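Local coordinates for protein halogenase PltM (PDB 6BZN) that halogenates phenolic compounds as a flavin-dependent enzyme of unusual versatility towards both substrates and halides, at residues I29-A34 and H57-V62; S464-S469 and E503-P508; F471-Q476 and H496-E501. All blocks are in the same frame, centred on the assembly; numbering follows the deposited sequence.

From the N terminus, interaction 1 comes first: it closes a short crossover in which strand 24-29 leads through the glycine-rich turn into helix 33-44 and strand 49-52, after which the loop at 57-62 returns to that turn at the FAD site. The other two contacts lie far along the chain, on the opposite side of its centre, their own centres about 37 and 39 Å from that of interaction 1. Interaction 2 joins the start of helix 465-483 to the segment following helix 488-502. Interaction 3 falls within this span and pairs helix 465-483 with helix 488-502 directly, nearer their connection, so the hairpin and the segment that follows it are joined at two levels.

Interaction 1 of 3, residues I29-A34 and H57-V62; sequences IGSGIA and HPRFSV
The glycine-rich turn of a Rossmann-type FAD-binding fold, between strand 24-29 and helix 33-44, is met here by the loop 57-62 through Ser-31, Gly-32, His-57 and Arg-59. His-57 reaches the turn with NE2, which donates to the backbone O of Ser-31 at 2.9 Å. The bond is bent (141° at the hydrogen): the acceptor lies close to the imidazole plane, while the nitrogen stands above the carbonyl plane. The same NE2 also donates to Ser-31 OG at 3.1 Å, tilted from the ring, so one N-H is shared by two oxygens of a single residue. The serine hydroxyl sits between backbone N and carbonyl carbon (chi1 66°), which brings it round to the side where the histidine arrives. Asp-53 and Gln-160 hydrogen-bond to it as well, leaving this buried oxygen held by three residues.

Arg-59 lies against one face of the histidine. Its chain bends at chi2 (-66°) and lays the guanidinium nearly parallel to the imidazole, with His-57 NE2 3.8 Å above the centre of the guanidinium plane and Arg-59 NH1 toward the rim of the ring. Arg-59 NH2 forms a salt bridge with Asp-53, which probably offsets the positive charge beside the imidazole. Arg-59, like Ile-33, Ala-34, Asp-53, Ser-61 and Val-62, binds FAD in another structure of this protein, and the contact is consistent with a place in the wall of that site. Gly-32, the N-cap of helix 33-44, presents its backbone N to Arg-59 NH2 at 3.5 Å, an oblique approach of one donor to another.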
loop_
_atom_site.group_PDB
_atom_site.type_symbol
_atom_site.label_atom_id
_atom_site.label_comp_id
_atom_site.label_asym_id
_atom_site.label_seq_id
_atom_site.Cartn_x
_atom_site.Cartn_y
_atom_site.Cartn_z
ATOM N N ILE A 29 -16.922 6.166 8.014
ATOM C CA ILE A 29 -17.237 6.456 6.620
ATOM C C ILE A 29 -16.356 5.564 5.743
ATOM O O ILE A 29 -15.132 5.639 5.824
ATOM C CB ILE A 29 -17.003 7.932 6.252
ATOM C CG1 ILE A 29 -17.761 8.874 7.200
ATOM C CG2 ILE A 29 -17.483 8.207 4.829
ATOM C CD1 ILE A 29 -17.158 10.258 7.213
ATOM N N GLY A 30 -16.986 4.739 4.903
ATOM C CA GLY A 30 -16.294 3.826 3.988
ATOM C C GLY A 30 -16.395 2.375 4.439
ATOM O O GLY A 30 -16.075 2.046 5.584
ATOM N N SER A 31 -16.842 1.497 3.549
ATOM C CA SER A 31 -17.053 0.103 3.889
ATOM C C SER A 31 -16.078 -0.797 3.127
ATOM O O SER A 31 -16.341 -1.997 3.001
ATOM C CB SER A 31 -18.495 -0.303 3.571
ATOM O OG SER A 31 -18.739 -0.258 2.165
ATOM N N GLY A 32 -14.977 -0.223 2.625
ATOM C CA GLY A 32 -13.880 -0.976 2.030
ATOM C C GLY A 32 -13.075 -1.650 3.132
ATOM O O GLY A 32 -13.434 -1.589 4.306
ATOM N N ILE A 33 -11.968 -2.283 2.776
ATOM C CA ILE A 33 -11.243 -3.077 3.760
ATOM C C ILE A 33 -10.850 -2.280 5.009
ATOM O O ILE A 33 -10.924 -2.807 6.111
ATOM C CB ILE A 33 -10.004 -3.769 3.155
ATOM C CG1 ILE A 33 -9.455 -4.821 4.127
ATOM C CG2 ILE A 33 -8.936 -2.760 2.750
ATOM C CD1 ILE A 33 -8.495 -5.791 3.456
ATOM N N ALA A 34 -10.438 -1.026 4.838
ATOM C CA ALA A 34 -10.074 -0.185 5.984
ATOM C C ALA A 34 -11.249 0.025 6.929
ATOM O O ALA A 34 -11.134 -0.216 8.130
ATOM C CB ALA A 34 -9.545 1.152 5.516
ATOM N N HIS A 57 -21.372 -2.790 -2.230
ATOM C CA HIS A 57 -20.653 -3.995 -2.631
ATOM C C HIS A 57 -21.565 -4.793 -3.565
ATOM O O HIS A 57 -22.784 -4.738 -3.409
ATOM C CB HIS A 57 -20.272 -4.840 -1.417
ATOM C CG HIS A 57 -19.246 -4.198 -0.546
ATOM N ND1 HIS A 57 -17.893 -4.392 -0.730
ATOM C CD2 HIS A 57 -19.364 -3.331 0.484
ATOM C CE1 HIS A 57 -17.226 -3.694 0.173
ATOM N NE2 HIS A 57 -18.096 -3.036 0.914
ATOM N N PRO A 58 -21.013 -5.521 -4.532
ATOM C CA PRO A 58 -19.593 -5.591 -4.820
ATOM C C PRO A 58 -19.111 -4.371 -5.606
ATOM O O PRO A 58 -19.864 -3.785 -6.377
ATOM C CB PRO A 58 -19.496 -6.835 -5.702
ATOM C CG PRO A 58 -20.757 -6.783 -6.481
ATOM C CD PRO A 58 -21.794 -6.340 -5.477
ATOM N N ARG A 59 -17.855 -3.994 -5.419
ATOM C CA ARG A 59 -17.273 -2.969 -6.284
ATOM C C ARG A 59 -15.780 -3.142 -6.465
ATOM O O ARG A 59 -15.092 -3.678 -5.616
ATOM C CB ARG A 59 -17.602 -1.557 -5.768
ATOM C CG ARG A 59 -16.752 -1.043 -4.624
ATOM C CD ARG A 59 -16.918 -1.803 -3.316
ATOM N NE ARG A 59 -16.365 -0.982 -2.230
ATOM C CZ ARG A 59 -17.057 -0.136 -1.443
ATOM N NH1 ARG A 59 -18.383 -0.008 -1.530
ATOM N NH2 ARG A 59 -16.411 0.574 -0.512
ATOM N N PHE A 60 -15.303 -2.612 -7.574
ATOM C CA PHE A 60 -13.904 -2.684 -7.966
ATOM C C PHE A 60 -13.066 -1.709 -7.143
ATOM O O PHE A 60 -13.521 -0.624 -6.767
ATOM C CB PHE A 60 -13.833 -2.392 -9.462
ATOM C CG PHE A 60 -12.482 -2.016 -9.974
ATOM C CD1 PHE A 60 -11.597 -2.989 -10.424
ATOM C CD2 PHE A 60 -12.128 -0.677 -10.088
ATOM C CE1 PHE A 60 -10.362 -2.636 -10.939
ATOM C CE2 PHE A 60 -10.894 -0.313 -10.601
ATOM C CZ PHE A 60 -10.006 -1.298 -11.027
ATOM N N SER A 61 -11.848 -2.124 -6.825
ATOM C CA SER A 61 -10.861 -1.224 -6.255
ATOM C C SER A 61 -9.459 -1.731 -6.625
ATOM O O SER A 61 -9.283 -2.925 -6.820
ATOM C CB SER A 61 -11.063 -1.145 -4.737
ATOM O OG SER A 61 -9.978 -0.501 -4.112
ATOM N N VAL A 62 -8.486 -0.832 -6.768
ATOM C CA VAL A 62 -7.071 -1.260 -6.870
ATOM C C VAL A 62 -6.451 -1.198 -5.465
ATOM O O VAL A 62 -7.175 -0.995 -4.484
ATOM C CB VAL A 62 -6.256 -0.497 -7.955
ATOM C CG1 VAL A 62 -6.659 -0.988 -9.347
ATOM C CG2 VAL A 62 -6.423 1.005 -7.816
#

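Interaction 2 of 3, residues S464-S469 and E503-P508; sequences SPAYES and EAELLP
Ser-464 OG, gripped from its own helix and across a water by Glu-505, is the polar centre of this contact. It accepts from Tyr-467 N at 3.0 Å, with a nearly straight 164° at the hydrogen, and so acts as the side-chain N-cap of helix 465-483. The water sits 2.5 Å from the same Ser-464 OG, a rather short separation, and donates onward to Glu-505 O at 2.7 Å. The hydroxyl thus closes the first turn of one helix and, through a single water, holds the backbone that follows another.

Apolar contact flanks this bridge. Ala-466 CB meets Glu-505 CB at 3.4 Å, a tight fit of two beta carbons. The glutamate runs on past the methyl: with CG placed beside its backbone N (chi1 -56°) and the chain extended beyond, its carboxylate comes round broadside, and OE1 and OE2 both lie 3.6 Å from Ala-466 CB. Here the acid serves as a flat lid over a methyl, with no direct hydrogen bond between the two segments.

Deeper in, Leu-506 brings its CD2 branch to the edge of the Tyr-467 ring, 4.1 Å from CD1, crossing it obliquely. The tyrosine ring points inward, where its hydroxyl hydrogen-bonds to Val-419 O. Ser-422 of helix 410-441 touches both Tyr-467 and Leu-506, and Leu-426 packs on the tyrosine as well, so the start of helix 465-483 and the segment after helix 488-502 rest side by side on that long helix.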
loop_
_atom_site.group_PDB
_atom_site.type_symbol
_atom_site.label_atom_id
_atom_site.label_comp_id
_atom_site.label_asym_id
_atom_site.label_seq_id
_atom_site.Cartn_x
_atom_site.Cartn_y
_atom_site.Cartn_z
ATOM N N SER A 464 15.381 1.259 13.364
ATOM C CA SER A 464 16.840 1.136 13.150
ATOM C C SER A 464 17.506 2.482 12.830
ATOM O O SER A 464 17.360 2.981 11.718
ATOM C CB SER A 464 17.122 0.171 12.002
ATOM O OG SER A 464 18.498 0.214 11.630
ATOM N N PRO A 465 18.256 3.074 13.788
ATOM C CA PRO A 465 18.906 4.341 13.424
ATOM C C PRO A 465 19.901 4.211 12.253
ATOM O O PRO A 465 20.011 5.122 11.435
ATOM C CB PRO A 465 19.617 4.774 14.715
ATOM C CG PRO A 465 18.968 4.004 15.809
ATOM C CD PRO A 465 18.460 2.728 15.209
ATOM N N ALA A 466 20.603 3.089 12.158
ATOM C CA ALA A 466 21.530 2.875 11.052
ATOM C C ALA A 466 20.799 2.845 9.705
ATOM O O ALA A 466 21.231 3.505 8.745
ATOM C CB ALA A 466 22.337 1.600 11.248
ATOM N N TYR A 467 19.686 2.117 9.632
ATOM C CA TYR A 467 18.934 2.087 8.375
ATOM C C TYR A 467 18.420 3.480 8.012
ATOM O O TYR A 467 18.535 3.906 6.865
ATOM C CB TYR A 467 17.752 1.088 8.349
ATOM C CG TYR A 467 17.059 1.275 7.034
ATOM C CD1 TYR A 467 17.645 0.813 5.862
ATOM C CD2 TYR A 467 15.928 2.079 6.924
ATOM C CE1 TYR A 467 17.079 1.071 4.625
ATOM C CE2 TYR A 467 15.360 2.353 5.688
ATOM C CZ TYR A 467 15.932 1.838 4.544
ATOM O OH TYR A 467 15.388 2.083 3.306
ATOM N N GLU A 468 17.859 4.196 8.974
ATOM C CA GLU A 468 17.273 5.495 8.659
ATOM C C GLU A 468 18.328 6.516 8.241
ATOM O O GLU A 468 18.044 7.424 7.461
ATOM C CB GLU A 468 16.376 5.973 9.796
ATOM C CG GLU A 468 15.219 5.015 10.115
ATOM C CD GLU A 468 14.333 4.627 8.913
ATOM O OE1 GLU A 468 14.258 5.386 7.925
ATOM O OE2 GLU A 468 13.672 3.555 8.966
ATOM N N SER A 469 19.555 6.339 8.733
ATOM C CA SER A 469 20.718 7.080 8.223
ATOM C C SER A 469 20.994 6.755 6.743
ATOM O O SER A 469 21.217 7.668 5.921
ATOM C CB SER A 469 21.958 6.773 9.082
ATOM O OG SER A 469 23.128 7.322 8.491
ATOM N N GLU A 503 26.076 -1.477 5.880
ATOM C CA GLU A 503 25.707 -2.877 5.698
ATOM C C GLU A 503 25.854 -3.746 6.949
ATOM O O GLU A 503 25.080 -4.677 7.167
ATOM C CB GLU A 503 26.557 -3.460 4.564
ATOM C CG GLU A 503 26.051 -4.771 4.042
ATOM C CD GLU A 503 26.612 -5.125 2.690
ATOM O OE1 GLU A 503 27.745 -4.686 2.366
ATOM O OE2 GLU A 503 25.904 -5.860 1.962
ATOM N N ALA A 504 26.835 -3.432 7.784
ATOM C CA ALA A 504 27.059 -4.207 9.009
ATOM C C ALA A 504 25.870 -4.153 9.976
ATOM O O ALA A 504 25.674 -5.089 10.753
ATOM C CB ALA A 504 28.326 -3.737 9.700
ATOM N N GLU A 505 25.081 -3.074 9.912
ATOM C CA GLU A 505 23.936 -2.871 10.799
ATOM C C GLU A 505 22.588 -3.238 10.153
ATOM O O GLU A 505 21.539 -2.943 10.727
ATOM C CB GLU A 505 23.949 -1.423 11.302
ATOM C CG GLU A 505 25.265 -1.043 11.988
ATOM C CD GLU A 505 25.486 0.456 12.123
ATOM O OE1 GLU A 505 25.259 0.985 13.231
ATOM O OE2 GLU A 505 25.890 1.114 11.133
ATOM N N LEU A 506 22.620 -3.879 8.979
ATOM C CA LEU A 506 21.426 -4.357 8.283
ATOM C C LEU A 506 21.351 -5.874 8.429
ATOM O O LEU A 506 22.260 -6.503 8.990
ATOM C CB LEU A 506 21.485 -3.985 6.789
ATOM C CG LEU A 506 21.778 -2.527 6.394
ATOM C CD1 LEU A 506 21.906 -2.382 4.883
ATOM C CD2 LEU A 506 20.742 -1.565 6.941
ATOM N N LEU A 507 20.297 -6.479 7.889
ATOM C CA LEU A 507 20.241 -7.930 7.810
ATOM C C LEU A 507 21.383 -8.424 6.894
ATOM O O LEU A 507 21.743 -7.759 5.916
ATOM C CB LEU A 507 18.879 -8.429 7.307
ATOM C CG LEU A 507 17.633 -8.053 8.125
ATOM C CD1 LEU A 507 16.433 -8.811 7.568
ATOM C CD2 LEU A 507 17.804 -8.335 9.608
ATOM N N PRO A 508 21.958 -9.588 7.204
ATOM C CA PRO A 508 23.158 -10.060 6.490
ATOM C C PRO A 508 22.865 -10.702 5.116
ATOM O O PRO A 508 23.256 -11.848 4.865
ATOM C CB PRO A 508 23.746 -11.071 7.483
ATOM C CG PRO A 508 22.542 -11.673 8.123
ATOM C CD PRO A 508 21.538 -10.547 8.245
HETATM O O HOH W 1 19.653 -1.898 12.395
#

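Interaction 3 of 3, residues F471-Q476 and H496-E501; sequences FRQSCQ and HELIKE
Leu-498 pushes its forked end against Gln-473 and Ser-474. One branch, CD1, lies against the backbone at Ser-474 N (3.8 Å) and beside Ser-474 OG; the other, CD2, meets the amide nitrogen Gln-473 NE2 at 3.6 Å. With CG anti to the carbonyl carbon (chi1 -69°) the side chain points at the other helix, and its two methyls divide between the Ser-474 backbone and the Gln-473 amide. Replacing it by an alanine would probably open a gap between the helices and leave the Gln-473 side chain freer to turn.

Two waters form the next shell. One accepts from Gln-473 NE2 at 2.6 Å and donates to Glu-501 OE2. The other donates both to Gln-473 OE1 and, at 2.8 Å, to Glu-501 OE1, so amide and carboxylate are joined through a pair of waters, one for each end. The setting is a helical hairpin, helices 465-483 and 488-502 running in opposite directions, with the waters beside the leucine contact.

Further out, Gln-473 OE1 has a weak hydrogen bond with Ser-469 OG, and Ser-474 OG turns back to hydrogen-bond with Leu-470 O. Trp-416 and Val-419 of helix 410-441 touch Ser-474, and Val-415 packs on Ile-499.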
loop_
_atom_site.group_PDB
_atom_site.type_symbol
_atom_site.label_atom_id
_atom_site.label_comp_id
_atom_site.label_asym_id
_atom_site.label_seq_id
_atom_site.Cartn_x
_atom_site.Cartn_y
_atom_site.Cartn_z
ATOM N N PHE A 471 18.785 5.546 4.585
ATOM C CA PHE A 471 17.668 6.040 3.800
ATOM C C PHE A 471 17.760 7.548 3.570
ATOM O O PHE A 471 17.650 7.995 2.442
ATOM C CB PHE A 471 16.357 5.665 4.467
ATOM C CG PHE A 471 15.140 6.088 3.694
ATOM C CD1 PHE A 471 14.699 5.341 2.629
ATOM C CD2 PHE A 471 14.436 7.235 4.052
ATOM C CE1 PHE A 471 13.568 5.708 1.929
ATOM C CE2 PHE A 471 13.301 7.613 3.350
ATOM C CZ PHE A 471 12.869 6.859 2.288
ATOM N N ARG A 472 17.993 8.311 4.635
ATOM C CA ARG A 472 18.112 9.774 4.558
ATOM C C ARG A 472 19.218 10.194 3.569
ATOM O O ARG A 472 18.982 10.981 2.644
ATOM C CB ARG A 472 18.359 10.336 5.972
ATOM C CG ARG A 472 18.473 11.847 6.106
ATOM C CD ARG A 472 18.737 12.292 7.550
ATOM N NE ARG A 472 19.810 11.541 8.230
ATOM C CZ ARG A 472 21.127 11.707 8.040
ATOM N NH1 ARG A 472 21.608 12.609 7.178
ATOM N NH2 ARG A 472 21.985 10.956 8.725
ATOM N N GLN A 473 20.408 9.622 3.735
ATOM C CA GLN A 473 21.543 9.966 2.873
ATOM C C GLN A 473 21.362 9.517 1.420
ATOM O O GLN A 473 21.715 10.247 0.494
ATOM C CB GLN A 473 22.847 9.419 3.453
ATOM C CG GLN A 473 23.227 10.062 4.775
ATOM C CD GLN A 473 24.538 9.512 5.316
ATOM O OE1 GLN A 473 24.561 8.753 6.284
ATOM N NE2 GLN A 473 25.623 9.865 4.670
ATOM N N SER A 474 20.788 8.330 1.220
ATOM C CA SER A 474 20.484 7.851 -0.133
ATOM C C SER A 474 19.465 8.724 -0.868
ATOM O O SER A 474 19.636 8.977 -2.060
ATOM C CB SER A 474 19.999 6.398 -0.100
ATOM O OG SER A 474 20.995 5.569 0.459
ATOM N N CYS A 475 18.415 9.169 -0.170
ATOM C CA CYS A 475 17.439 10.092 -0.767
ATOM C C CYS A 475 18.072 11.437 -1.119
ATOM O O CYS A 475 17.767 11.992 -2.173
ATOM C CB CYS A 475 16.224 10.301 0.144
ATOM S SG CYS A 475 15.191 8.827 0.293
ATOM N N GLN A 476 18.961 11.935 -0.254
ATOM C CA GLN A 476 19.734 13.167 -0.529
ATOM C C GLN A 476 20.549 13.018 -1.806
ATOM O O GLN A 476 20.557 13.936 -2.628
ATOM C CB GLN A 476 20.675 13.537 0.632
ATOM C CG GLN A 476 19.968 14.071 1.863
ATOM C CD GLN A 476 20.836 14.103 3.129
ATOM O OE1 GLN A 476 22.040 13.808 3.100
ATOM N NE2 GLN A 476 20.215 14.467 4.256
ATOM N N HIS A 496 26.097 2.948 -3.742
ATOM C CA HIS A 496 26.805 1.711 -3.406
ATOM C C HIS A 496 27.719 1.907 -2.182
ATOM O O HIS A 496 27.734 1.086 -1.278
ATOM C CB HIS A 496 27.607 1.234 -4.615
ATOM C CG HIS A 496 28.170 -0.145 -4.475
ATOM N ND1 HIS A 496 29.324 -0.540 -5.114
ATOM C CD2 HIS A 496 27.743 -1.220 -3.775
ATOM C CE1 HIS A 496 29.572 -1.806 -4.834
ATOM N NE2 HIS A 496 28.634 -2.240 -4.016
ATOM N N GLU A 497 28.437 3.021 -2.139
ATOM C CA GLU A 497 29.326 3.314 -1.002
ATOM C C GLU A 497 28.537 3.508 0.304
ATOM O O GLU A 497 28.952 3.018 1.365
ATOM C CB GLU A 497 30.223 4.516 -1.315
ATOM C CG GLU A 497 31.219 4.276 -2.457
ATOM C CD GLU A 497 32.262 3.204 -2.138
ATOM O OE1 GLU A 497 32.710 3.146 -0.978
ATOM O OE2 GLU A 497 32.619 2.401 -3.039
ATOM N N LEU A 498 27.388 4.187 0.226
ATOM C CA LEU A 498 26.478 4.287 1.374
ATOM C C LEU A 498 26.001 2.911 1.863
ATOM O O LEU A 498 25.981 2.655 3.069
ATOM C CB LEU A 498 25.268 5.189 1.045
ATOM C CG LEU A 498 25.578 6.682 0.873
ATOM C CD1 LEU A 498 24.365 7.447 0.371
ATOM C CD2 LEU A 498 26.096 7.271 2.180
ATOM N N ILE A 499 25.642 2.026 0.938
ATOM C CA ILE A 499 25.188 0.683 1.316
ATOM C C ILE A 499 26.331 -0.066 2.041
ATOM O O ILE A 499 26.124 -0.649 3.101
ATOM C CB ILE A 499 24.653 -0.117 0.104
ATOM C CG1 ILE A 499 23.384 0.542 -0.460
ATOM C CG2 ILE A 499 24.361 -1.564 0.492
ATOM C CD1 ILE A 499 22.984 0.070 -1.842
ATOM N N LYS A 500 27.534 -0.016 1.476
ATOM C CA LYS A 500 28.713 -0.632 2.099
ATOM C C LYS A 500 28.991 -0.101 3.506
ATOM O O LYS A 500 29.271 -0.869 4.413
ATOM C CB LYS A 500 29.932 -0.464 1.182
ATOM C CG LYS A 500 29.874 -1.426 0.009
ATOM C CD LYS A 500 30.550 -0.920 -1.250
ATOM C CE LYS A 500 32.047 -0.871 -1.119
ATOM N NZ LYS A 500 32.645 -0.523 -2.440
ATOM N N GLU A 501 28.879 1.210 3.670
ATOM C CA GLU A 501 29.058 1.874 4.957
ATOM C C GLU A 501 28.084 1.379 6.042
ATOM O O GLU A 501 28.476 1.213 7.194
ATOM C CB GLU A 501 28.908 3.388 4.768
ATOM C CG GLU A 501 29.169 4.220 6.016
ATOM C CD GLU A 501 28.786 5.675 5.855
ATOM O OE1 GLU A 501 28.715 6.358 6.891
ATOM O OE2 GLU A 501 28.548 6.135 4.713
HETATM O O HOH W 2 28.058 8.872 4.726
HETATM O O HOH W 3 26.881 8.188 7.900
#